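Local coordinates for protein metal-dependent hydrolase (Lactobacillus plantarum, PDB 2F6K) that probably catalyses the decarboxylation of 2-amino-3-carboxymuconate 6-semialdehyde, as a metal-dependent member of the amidohydrolase family that holds a manganese(II) ion, at residues 2-8 / 48-54; 258-263 / 295-301. All coordinates share one frame; numbering follows the deposited sequence.

How the contacts relate
Both contacts belong to one seam of the barrel. In contact 1, strand 3-9 pairs with 49-55; in contact 2, the last strand, 261-262, leans on the C-terminal helix 290-306. Their centres are 11 Å apart, and they touch directly. Phe6 N lies 3.0 Å from Tyr263 O, a probable hydrogen bond where the first strand meets the end of the last, while Ile4 N lies 2.9 Å from Phe297 O, another probable bond, this time to the helix. Contact 1 reaches the metal itself through His7, which binds manganese together with His9, His154 and Asp266. Contact 2 stands further back: the Tyr263 side chain is about 12 Å from the ion.

Contact 1: residues 2-8 / 48-54. With MN (manganese (II) ion), chain C.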
loop_
_atom_site.group_PDB
_atom_site.type_symbol
_atom_site.label_atom_id
_atom_site.label_comp_id
_atom_site.label_asym_id
_atom_site.label_seq_id
_atom_site.Cartn_x
_atom_site.Cartn_y
_atom_site.Cartn_z
ATOM N N SER A 2 -0.480 -1.234 -46.997
ATOM C CA SER A 2 0.500 -1.221 -45.875
ATOM C C SER A 2 -0.130 -0.660 -44.622
ATOM O O SER A 2 -1.121 0.065 -44.693
ATOM C CB SER A 2 1.709 -0.367 -46.232
ATOM O OG SER A 2 2.504 -1.038 -47.183
ATOM N N LYS A 3 0.464 -0.985 -43.478
ATOM C CA LYS A 3 -0.037 -0.516 -42.195
ATOM C C LYS A 3 0.923 0.469 -41.540
ATOM O O LYS A 3 2.114 0.519 -41.868
ATOM C CB LYS A 3 -0.220 -1.701 -41.251
ATOM C CG LYS A 3 -0.747 -2.941 -41.923
ATOM C CD LYS A 3 -0.640 -4.162 -41.018
ATOM C CE LYS A 3 -1.051 -5.428 -41.756
ATOM N NZ LYS A 3 -0.608 -6.626 -41.026
ATOM N N ILE A 4 0.383 1.253 -40.611
ATOM C CA ILE A 4 1.170 2.201 -39.829
ATOM C C ILE A 4 1.013 1.705 -38.388
ATOM O O ILE A 4 -0.106 1.551 -37.902
ATOM C CB ILE A 4 0.635 3.648 -39.949
ATOM C CG1 ILE A 4 0.868 4.173 -41.369
ATOM C CG2 ILE A 4 1.348 4.543 -38.940
ATOM C CD1 ILE A 4 0.216 5.508 -41.650
ATOM N N ASP A 5 2.134 1.442 -37.723
ATOM C CA ASP A 5 2.137 0.924 -36.351
ATOM C C ASP A 5 2.270 2.031 -35.302
ATOM O O ASP A 5 3.315 2.664 -35.206
ATOM C CB ASP A 5 3.303 -0.057 -36.201
ATOM C CG ASP A 5 3.140 -0.989 -35.020
ATOM O OD1 ASP A 5 2.403 -0.632 -34.066
ATOM O OD2 ASP A 5 3.763 -2.076 -35.055
ATOM N N PHE A 6 1.236 2.257 -34.499
ATOM C CA PHE A 6 1.319 3.318 -33.498
ATOM C C PHE A 6 1.647 2.860 -32.081
ATOM O O PHE A 6 1.593 3.652 -31.134
ATOM C CB PHE A 6 0.024 4.128 -33.469
ATOM C CG PHE A 6 0.214 5.571 -33.821
ATOM C CD1 PHE A 6 -0.243 6.070 -35.038
ATOM C CD2 PHE A 6 0.867 6.433 -32.945
ATOM C CE1 PHE A 6 -0.053 7.411 -35.380
ATOM C CE2 PHE A 6 1.065 7.778 -33.277
ATOM C CZ PHE A 6 0.603 8.266 -34.498
ATOM N N HIS A 7 1.972 1.582 -31.930
ATOM C CA HIS A 7 2.323 1.032 -30.625
ATOM C C HIS A 7 3.365 -0.044 -30.857
ATOM O O HIS A 7 3.050 -1.221 -30.987
ATOM C CB HIS A 7 1.088 0.450 -29.927
ATOM C CG HIS A 7 1.329 0.035 -28.505
ATOM N ND1 HIS A 7 0.380 0.190 -27.517
ATOM C CD2 HIS A 7 2.392 -0.563 -27.912
ATOM C CE1 HIS A 7 0.846 -0.294 -26.379
ATOM N NE2 HIS A 7 2.065 -0.758 -26.592
ATOM N N THR A 8 4.616 0.385 -30.924
ATOM C CA THR A 8 5.732 -0.515 -31.150
ATOM C C THR A 8 6.894 0.081 -30.345
ATOM O O THR A 8 6.988 1.306 -30.205
ATOM C CB THR A 8 6.022 -0.618 -32.674
ATOM O OG1 THR A 8 7.224 -1.360 -32.885
ATOM C CG2 THR A 8 6.128 0.767 -33.304
ATOM N N ASP A 48 3.784 -6.345 -43.723
ATOM C CA ASP A 48 3.233 -5.251 -44.511
ATOM C C ASP A 48 3.021 -3.957 -43.712
ATOM O O ASP A 48 1.962 -3.318 -43.776
ATOM C CB ASP A 48 1.923 -5.703 -45.168
ATOM C CG ASP A 48 1.485 -4.784 -46.304
ATOM O OD1 ASP A 48 2.364 -4.300 -47.052
ATOM O OD2 ASP A 48 0.260 -4.555 -46.456
ATOM N N ILE A 49 4.044 -3.578 -42.958
ATOM C CA ILE A 49 4.007 -2.353 -42.179
ATOM C C ILE A 49 4.979 -1.401 -42.853
ATOM O O ILE A 49 6.168 -1.697 -42.966
ATOM C CB ILE A 49 4.445 -2.599 -40.732
ATOM C CG1 ILE A 49 3.465 -3.566 -40.065
ATOM C CG2 ILE A 49 4.492 -1.277 -39.971
ATOM C CD1 ILE A 49 3.831 -3.926 -38.638
ATOM N N SER A 50 4.477 -0.261 -43.315
ATOM C CA SER A 50 5.337 0.696 -43.999
ATOM C C SER A 50 5.888 1.751 -43.065
ATOM O O SER A 50 6.874 2.404 -43.384
ATOM C CB SER A 50 4.580 1.391 -45.137
ATOM O OG SER A 50 3.501 2.165 -44.631
ATOM N N TYR A 51 5.265 1.919 -41.906
ATOM C CA TYR A 51 5.738 2.943 -40.983
ATOM C C TYR A 51 5.410 2.618 -39.531
ATOM O O TYR A 51 4.279 2.231 -39.211
ATOM C CB TYR A 51 5.110 4.288 -41.367
ATOM C CG TYR A 51 5.783 5.493 -40.752
ATOM C CD1 TYR A 51 7.044 5.899 -41.182
ATOM C CD2 TYR A 51 5.146 6.244 -39.760
ATOM C CE1 TYR A 51 7.658 7.023 -40.651
ATOM C CE2 TYR A 51 5.752 7.377 -39.216
ATOM C CZ TYR A 51 7.008 7.760 -39.669
ATOM O OH TYR A 51 7.620 8.880 -39.153
ATOM N N SER A 52 6.397 2.794 -38.657
ATOM C CA SER A 52 6.227 2.535 -37.228
ATOM C C SER A 52 6.568 3.769 -36.391
ATOM O O SER A 52 7.611 4.401 -36.605
ATOM C CB SER A 52 7.144 1.387 -36.770
ATOM O OG SER A 52 6.841 0.153 -37.396
ATOM N N ILE A 53 5.702 4.121 -35.445
ATOM C CA ILE A 53 5.999 5.251 -34.578
ATOM C C ILE A 53 6.541 4.672 -33.278
ATOM O O ILE A 53 5.778 4.268 -32.409
ATOM C CB ILE A 53 4.761 6.111 -34.259
ATOM C CG1 ILE A 53 4.256 6.800 -35.528
ATOM C CG2 ILE A 53 5.130 7.179 -33.218
ATOM C CD1 ILE A 53 3.613 5.878 -36.519
ATOM N N LEU A 54 7.863 4.635 -33.150
ATOM C CA LEU A 54 8.505 4.079 -31.968
ATOM C C LEU A 54 8.293 4.869 -30.677
ATOM O O LEU A 54 8.166 6.099 -30.686
ATOM C CB LEU A 54 10.002 3.926 -32.232
ATOM C CG LEU A 54 10.373 2.975 -33.374
ATOM C CD1 LEU A 54 11.831 3.163 -33.724
ATOM C CD2 LEU A 54 10.096 1.522 -32.974
HETATM MN MN MN C . 3.403 -1.454 -25.085
HETATM O O HOH W 1 0.728 -2.726 -49.292
HETATM O O HOH W 2 6.744 -2.042 -35.459
HETATM O O HOH W 3 2.033 -2.615 -24.026
HETATM O O HOH W 4 5.028 -2.577 -23.897
#
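Phe6 lays one face of its ring over Ile53, where the first two parallel strands of the TIM barrel run side by side. Ile53 CG1 sits 4.1 Å from the ring centroid, only 13° off the normal, a CH-pi contact. Ile53 is bent at its second torsion (chi2 71°), which carries CD1 to Ile4 CG2, at 3.6 Å. Ile4 CG2 in turn meets the edge of the Tyr51 ring, and helix 290-306 lies against Ile4 through Tyr298 and Ala301, and against Tyr51 through Leu305. Cut back to alanine, Phe6 would no longer cover Ile53 CG1, which is likely to leave a gap on that side.

The backbone pairing is parallel but broken by a beta bulge: Lys3 O takes Ser50 N at 2.9 Å and, weakly, Tyr51 N. Just beyond it the pairing is regular for Asp5, whose N gives to Tyr51 O and whose O takes Ile53 N, the latter bond almost straight at 177°.

Asp5 and Ser52 point to the other face of the sheet. One water bridges Asp5 OD2, Ser52 OG and Thr8 OG1, and Asp5 OD2 also bonds Ser265, so this carboxylate oxygen is gripped twice. Asp5 OD1 accepts from His7 N at 3.1 Å, an Asx turn at the corner where the chain turns to present the first histidine of the His-X-His motif of the family. The His7 imidazole is fixed at both nitrogens: ND1 bonds Asp239, and NE2 binds manganese at 2.1 Å.

Contact 2: residues 258-263 / 295-301; sequences PEHLLY and AIFYDNA
Asn300, on the C-terminal helix 290-306, turns its side-chain amide into the bend that leads into the last strand of the barrel, 261-262. Its ND2 gives two hydrogen bonds, each on a lone pair of a backbone carbonyl. The one to Leu261 O is 2.8 Å long and lies in the asparagine's amide plane; the one to Pro258 O is 2.9 Å, tilted out of that plane and more bent. Arg303 NH1 bonds to Asn300 OD1, which helps fix the flip of the amide. Leu261 O has a second visitor, Ile296 CA, whose C-H points at it almost straight from 3.5 Å, while Leu261 CB rests on Ile296 CG1.

This is the closing stage of the eight-stranded parallel TIM barrel, in which the C-terminal helix, the second after the final strand, packs back over it, close to where the first strand comes in. The helix is irregular here. In a wider pi-type turn Asn300 N hydrogen-bonds Ala295 O, and Ile296 O accepts a weak bond from Tyr263 N.

Just past the strand, Tyr263 sets its CB toward the helix, and with CG anti to the backbone N (chi1 170°) one face of the ring meets Phe297. The phenylalanine turns an edge to that face, planes at 60° and centroids 5.2 Å apart, an edge-to-face pair; Phe297 CE2 leads, 3.6 Å from Tyr263 CD1. Leu282 of helix 272-284 touches both side chains. Leu262 begins by pointing away from the helix, yet its CD2 comes back to lie 4.0 Å from Ala301 CB.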
loop_
_atom_site.group_PDB
_atom_site.type_symbol
_atom_site.label_atom_id
_atom_site.label_comp_id
_atom_site.label_asym_id
_atom_site.label_seq_id
_atom_site.Cartn_x
_atom_site.Cartn_y
_atom_site.Cartn_z
ATOM N N PRO A 258 -14.920 6.255 -35.425
ATOM C CA PRO A 258 -14.315 5.372 -36.427
ATOM C C PRO A 258 -12.942 5.801 -36.914
ATOM O O PRO A 258 -12.075 4.961 -37.138
ATOM C CB PRO A 258 -15.343 5.381 -37.552
ATOM C CG PRO A 258 -16.629 5.446 -36.794
ATOM C CD PRO A 258 -16.331 6.522 -35.754
ATOM N N GLU A 259 -12.745 7.105 -37.071
ATOM C CA GLU A 259 -11.478 7.643 -37.558
ATOM C C GLU A 259 -10.399 7.747 -36.475
ATOM O O GLU A 259 -9.247 8.082 -36.771
ATOM C CB GLU A 259 -11.699 9.031 -38.173
ATOM C CG GLU A 259 -12.913 9.170 -39.101
ATOM C CD GLU A 259 -14.250 8.991 -38.376
ATOM O OE1 GLU A 259 -14.326 9.297 -37.160
ATOM O OE2 GLU A 259 -15.228 8.560 -39.032
ATOM N N HIS A 260 -10.757 7.457 -35.225
ATOM C CA HIS A 260 -9.789 7.555 -34.132
ATOM C C HIS A 260 -9.222 6.224 -33.647
ATOM O O HIS A 260 -8.655 6.151 -32.553
ATOM C CB HIS A 260 -10.400 8.311 -32.943
ATOM C CG HIS A 260 -10.589 9.777 -33.187
ATOM N ND1 HIS A 260 -11.013 10.648 -32.204
ATOM C CD2 HIS A 260 -10.412 10.528 -34.302
ATOM C CE1 HIS A 260 -11.088 11.870 -32.701
ATOM N NE2 HIS A 260 -10.729 11.824 -33.973
ATOM N N LEU A 261 -9.364 5.178 -34.453
ATOM C CA LEU A 261 -8.852 3.863 -34.086
ATOM C C LEU A 261 -7.540 3.610 -34.814
ATOM O O LEU A 261 -7.483 3.650 -36.040
ATOM C CB LEU A 261 -9.882 2.789 -34.432
ATOM C CG LEU A 261 -11.221 2.962 -33.705
ATOM C CD1 LEU A 261 -12.238 1.999 -34.293
ATOM C CD2 LEU A 261 -11.039 2.733 -32.207
ATOM N N LEU A 262 -6.483 3.348 -34.054
ATOM C CA LEU A 262 -5.168 3.135 -34.639
ATOM C C LEU A 262 -4.615 1.739 -34.398
ATOM O O LEU A 262 -4.774 1.177 -33.320
ATOM C CB LEU A 262 -4.199 4.161 -34.063
ATOM C CG LEU A 262 -4.637 5.621 -34.185
ATOM C CD1 LEU A 262 -3.755 6.488 -33.296
ATOM C CD2 LEU A 262 -4.542 6.064 -35.638
ATOM N N TYR A 263 -3.954 1.186 -35.406
ATOM C CA TYR A 263 -3.356 -0.133 -35.291
ATOM C C TYR A 263 -2.124 -0.075 -34.396
ATOM O O TYR A 263 -1.437 0.949 -34.347
ATOM C CB TYR A 263 -2.924 -0.648 -36.663
ATOM C CG TYR A 263 -2.076 -1.894 -36.576
ATOM C CD1 TYR A 263 -2.605 -3.087 -36.083
ATOM C CD2 TYR A 263 -0.742 -1.877 -36.957
ATOM C CE1 TYR A 263 -1.817 -4.233 -35.973
ATOM C CE2 TYR A 263 0.047 -3.013 -36.853
ATOM C CZ TYR A 263 -0.495 -4.184 -36.363
ATOM O OH TYR A 263 0.281 -5.313 -36.281
ATOM N N ALA A 295 -9.144 1.662 -42.277
ATOM C CA ALA A 295 -9.022 2.843 -41.416
ATOM C C ALA A 295 -8.091 2.579 -40.242
ATOM O O ALA A 295 -7.194 3.374 -39.950
ATOM C CB ALA A 295 -10.396 3.254 -40.896
ATOM N N ILE A 296 -8.319 1.451 -39.581
ATOM C CA ILE A 296 -7.535 1.048 -38.428
ATOM C C ILE A 296 -6.076 0.790 -38.773
ATOM O O ILE A 296 -5.179 1.191 -38.039
ATOM C CB ILE A 296 -8.137 -0.218 -37.789
ATOM C CG1 ILE A 296 -9.508 0.112 -37.200
ATOM C CG2 ILE A 296 -7.202 -0.760 -36.715
ATOM C CD1 ILE A 296 -10.196 -1.066 -36.568
ATOM N N PHE A 297 -5.843 0.134 -39.900
ATOM C CA PHE A 297 -4.489 -0.186 -40.332
ATOM C C PHE A 297 -3.686 0.963 -40.932
ATOM O O PHE A 297 -2.459 0.998 -40.799
ATOM C CB PHE A 297 -4.527 -1.314 -41.366
ATOM C CG PHE A 297 -4.607 -2.685 -40.772
ATOM C CD1 PHE A 297 -5.493 -3.628 -41.294
ATOM C CD2 PHE A 297 -3.778 -3.048 -39.714
ATOM C CE1 PHE A 297 -5.558 -4.912 -40.773
ATOM C CE2 PHE A 297 -3.832 -4.333 -39.179
ATOM C CZ PHE A 297 -4.725 -5.268 -39.710
ATOM N N TYR A 298 -4.358 1.899 -41.596
ATOM C CA TYR A 298 -3.624 2.972 -42.257
ATOM C C TYR A 298 -4.251 4.374 -42.267
ATOM O O TYR A 298 -3.668 5.325 -41.744
ATOM C CB TYR A 298 -3.333 2.533 -43.703
ATOM C CG TYR A 298 -2.400 3.439 -44.462
ATOM C CD1 TYR A 298 -1.026 3.306 -44.340
ATOM C CD2 TYR A 298 -2.894 4.455 -45.285
ATOM C CE1 TYR A 298 -0.162 4.160 -45.016
ATOM C CE2 TYR A 298 -2.037 5.312 -45.963
ATOM C CZ TYR A 298 -0.675 5.160 -45.824
ATOM O OH TYR A 298 0.185 6.007 -46.483
ATOM N N ASP A 299 -5.430 4.503 -42.860
ATOM C CA ASP A 299 -6.078 5.808 -42.967
ATOM C C ASP A 299 -6.091 6.681 -41.708
ATOM O O ASP A 299 -5.667 7.833 -41.752
ATOM C CB ASP A 299 -7.504 5.652 -43.511
ATOM C CG ASP A 299 -7.536 5.005 -44.901
ATOM O OD1 ASP A 299 -6.527 5.093 -45.636
ATOM O OD2 ASP A 299 -8.579 4.418 -45.264
ATOM N N ASN A 300 -6.570 6.149 -40.590
ATOM C CA ASN A 300 -6.619 6.942 -39.373
ATOM C C ASN A 300 -5.253 7.476 -38.950
ATOM O O ASN A 300 -5.120 8.667 -38.654
ATOM C CB ASN A 300 -7.267 6.140 -38.247
ATOM C CG ASN A 300 -8.717 5.816 -38.546
ATOM O OD1 ASN A 300 -9.328 6.451 -39.404
ATOM N ND2 ASN A 300 -9.277 4.839 -37.840
ATOM N N ALA A 301 -4.241 6.613 -38.932
ATOM C CA ALA A 301 -2.897 7.041 -38.559
ATOM C C ALA A 301 -2.428 8.125 -39.527
ATOM O O ALA A 301 -2.019 9.216 -39.120
ATOM C CB ALA A 301 -1.939 5.860 -38.607
#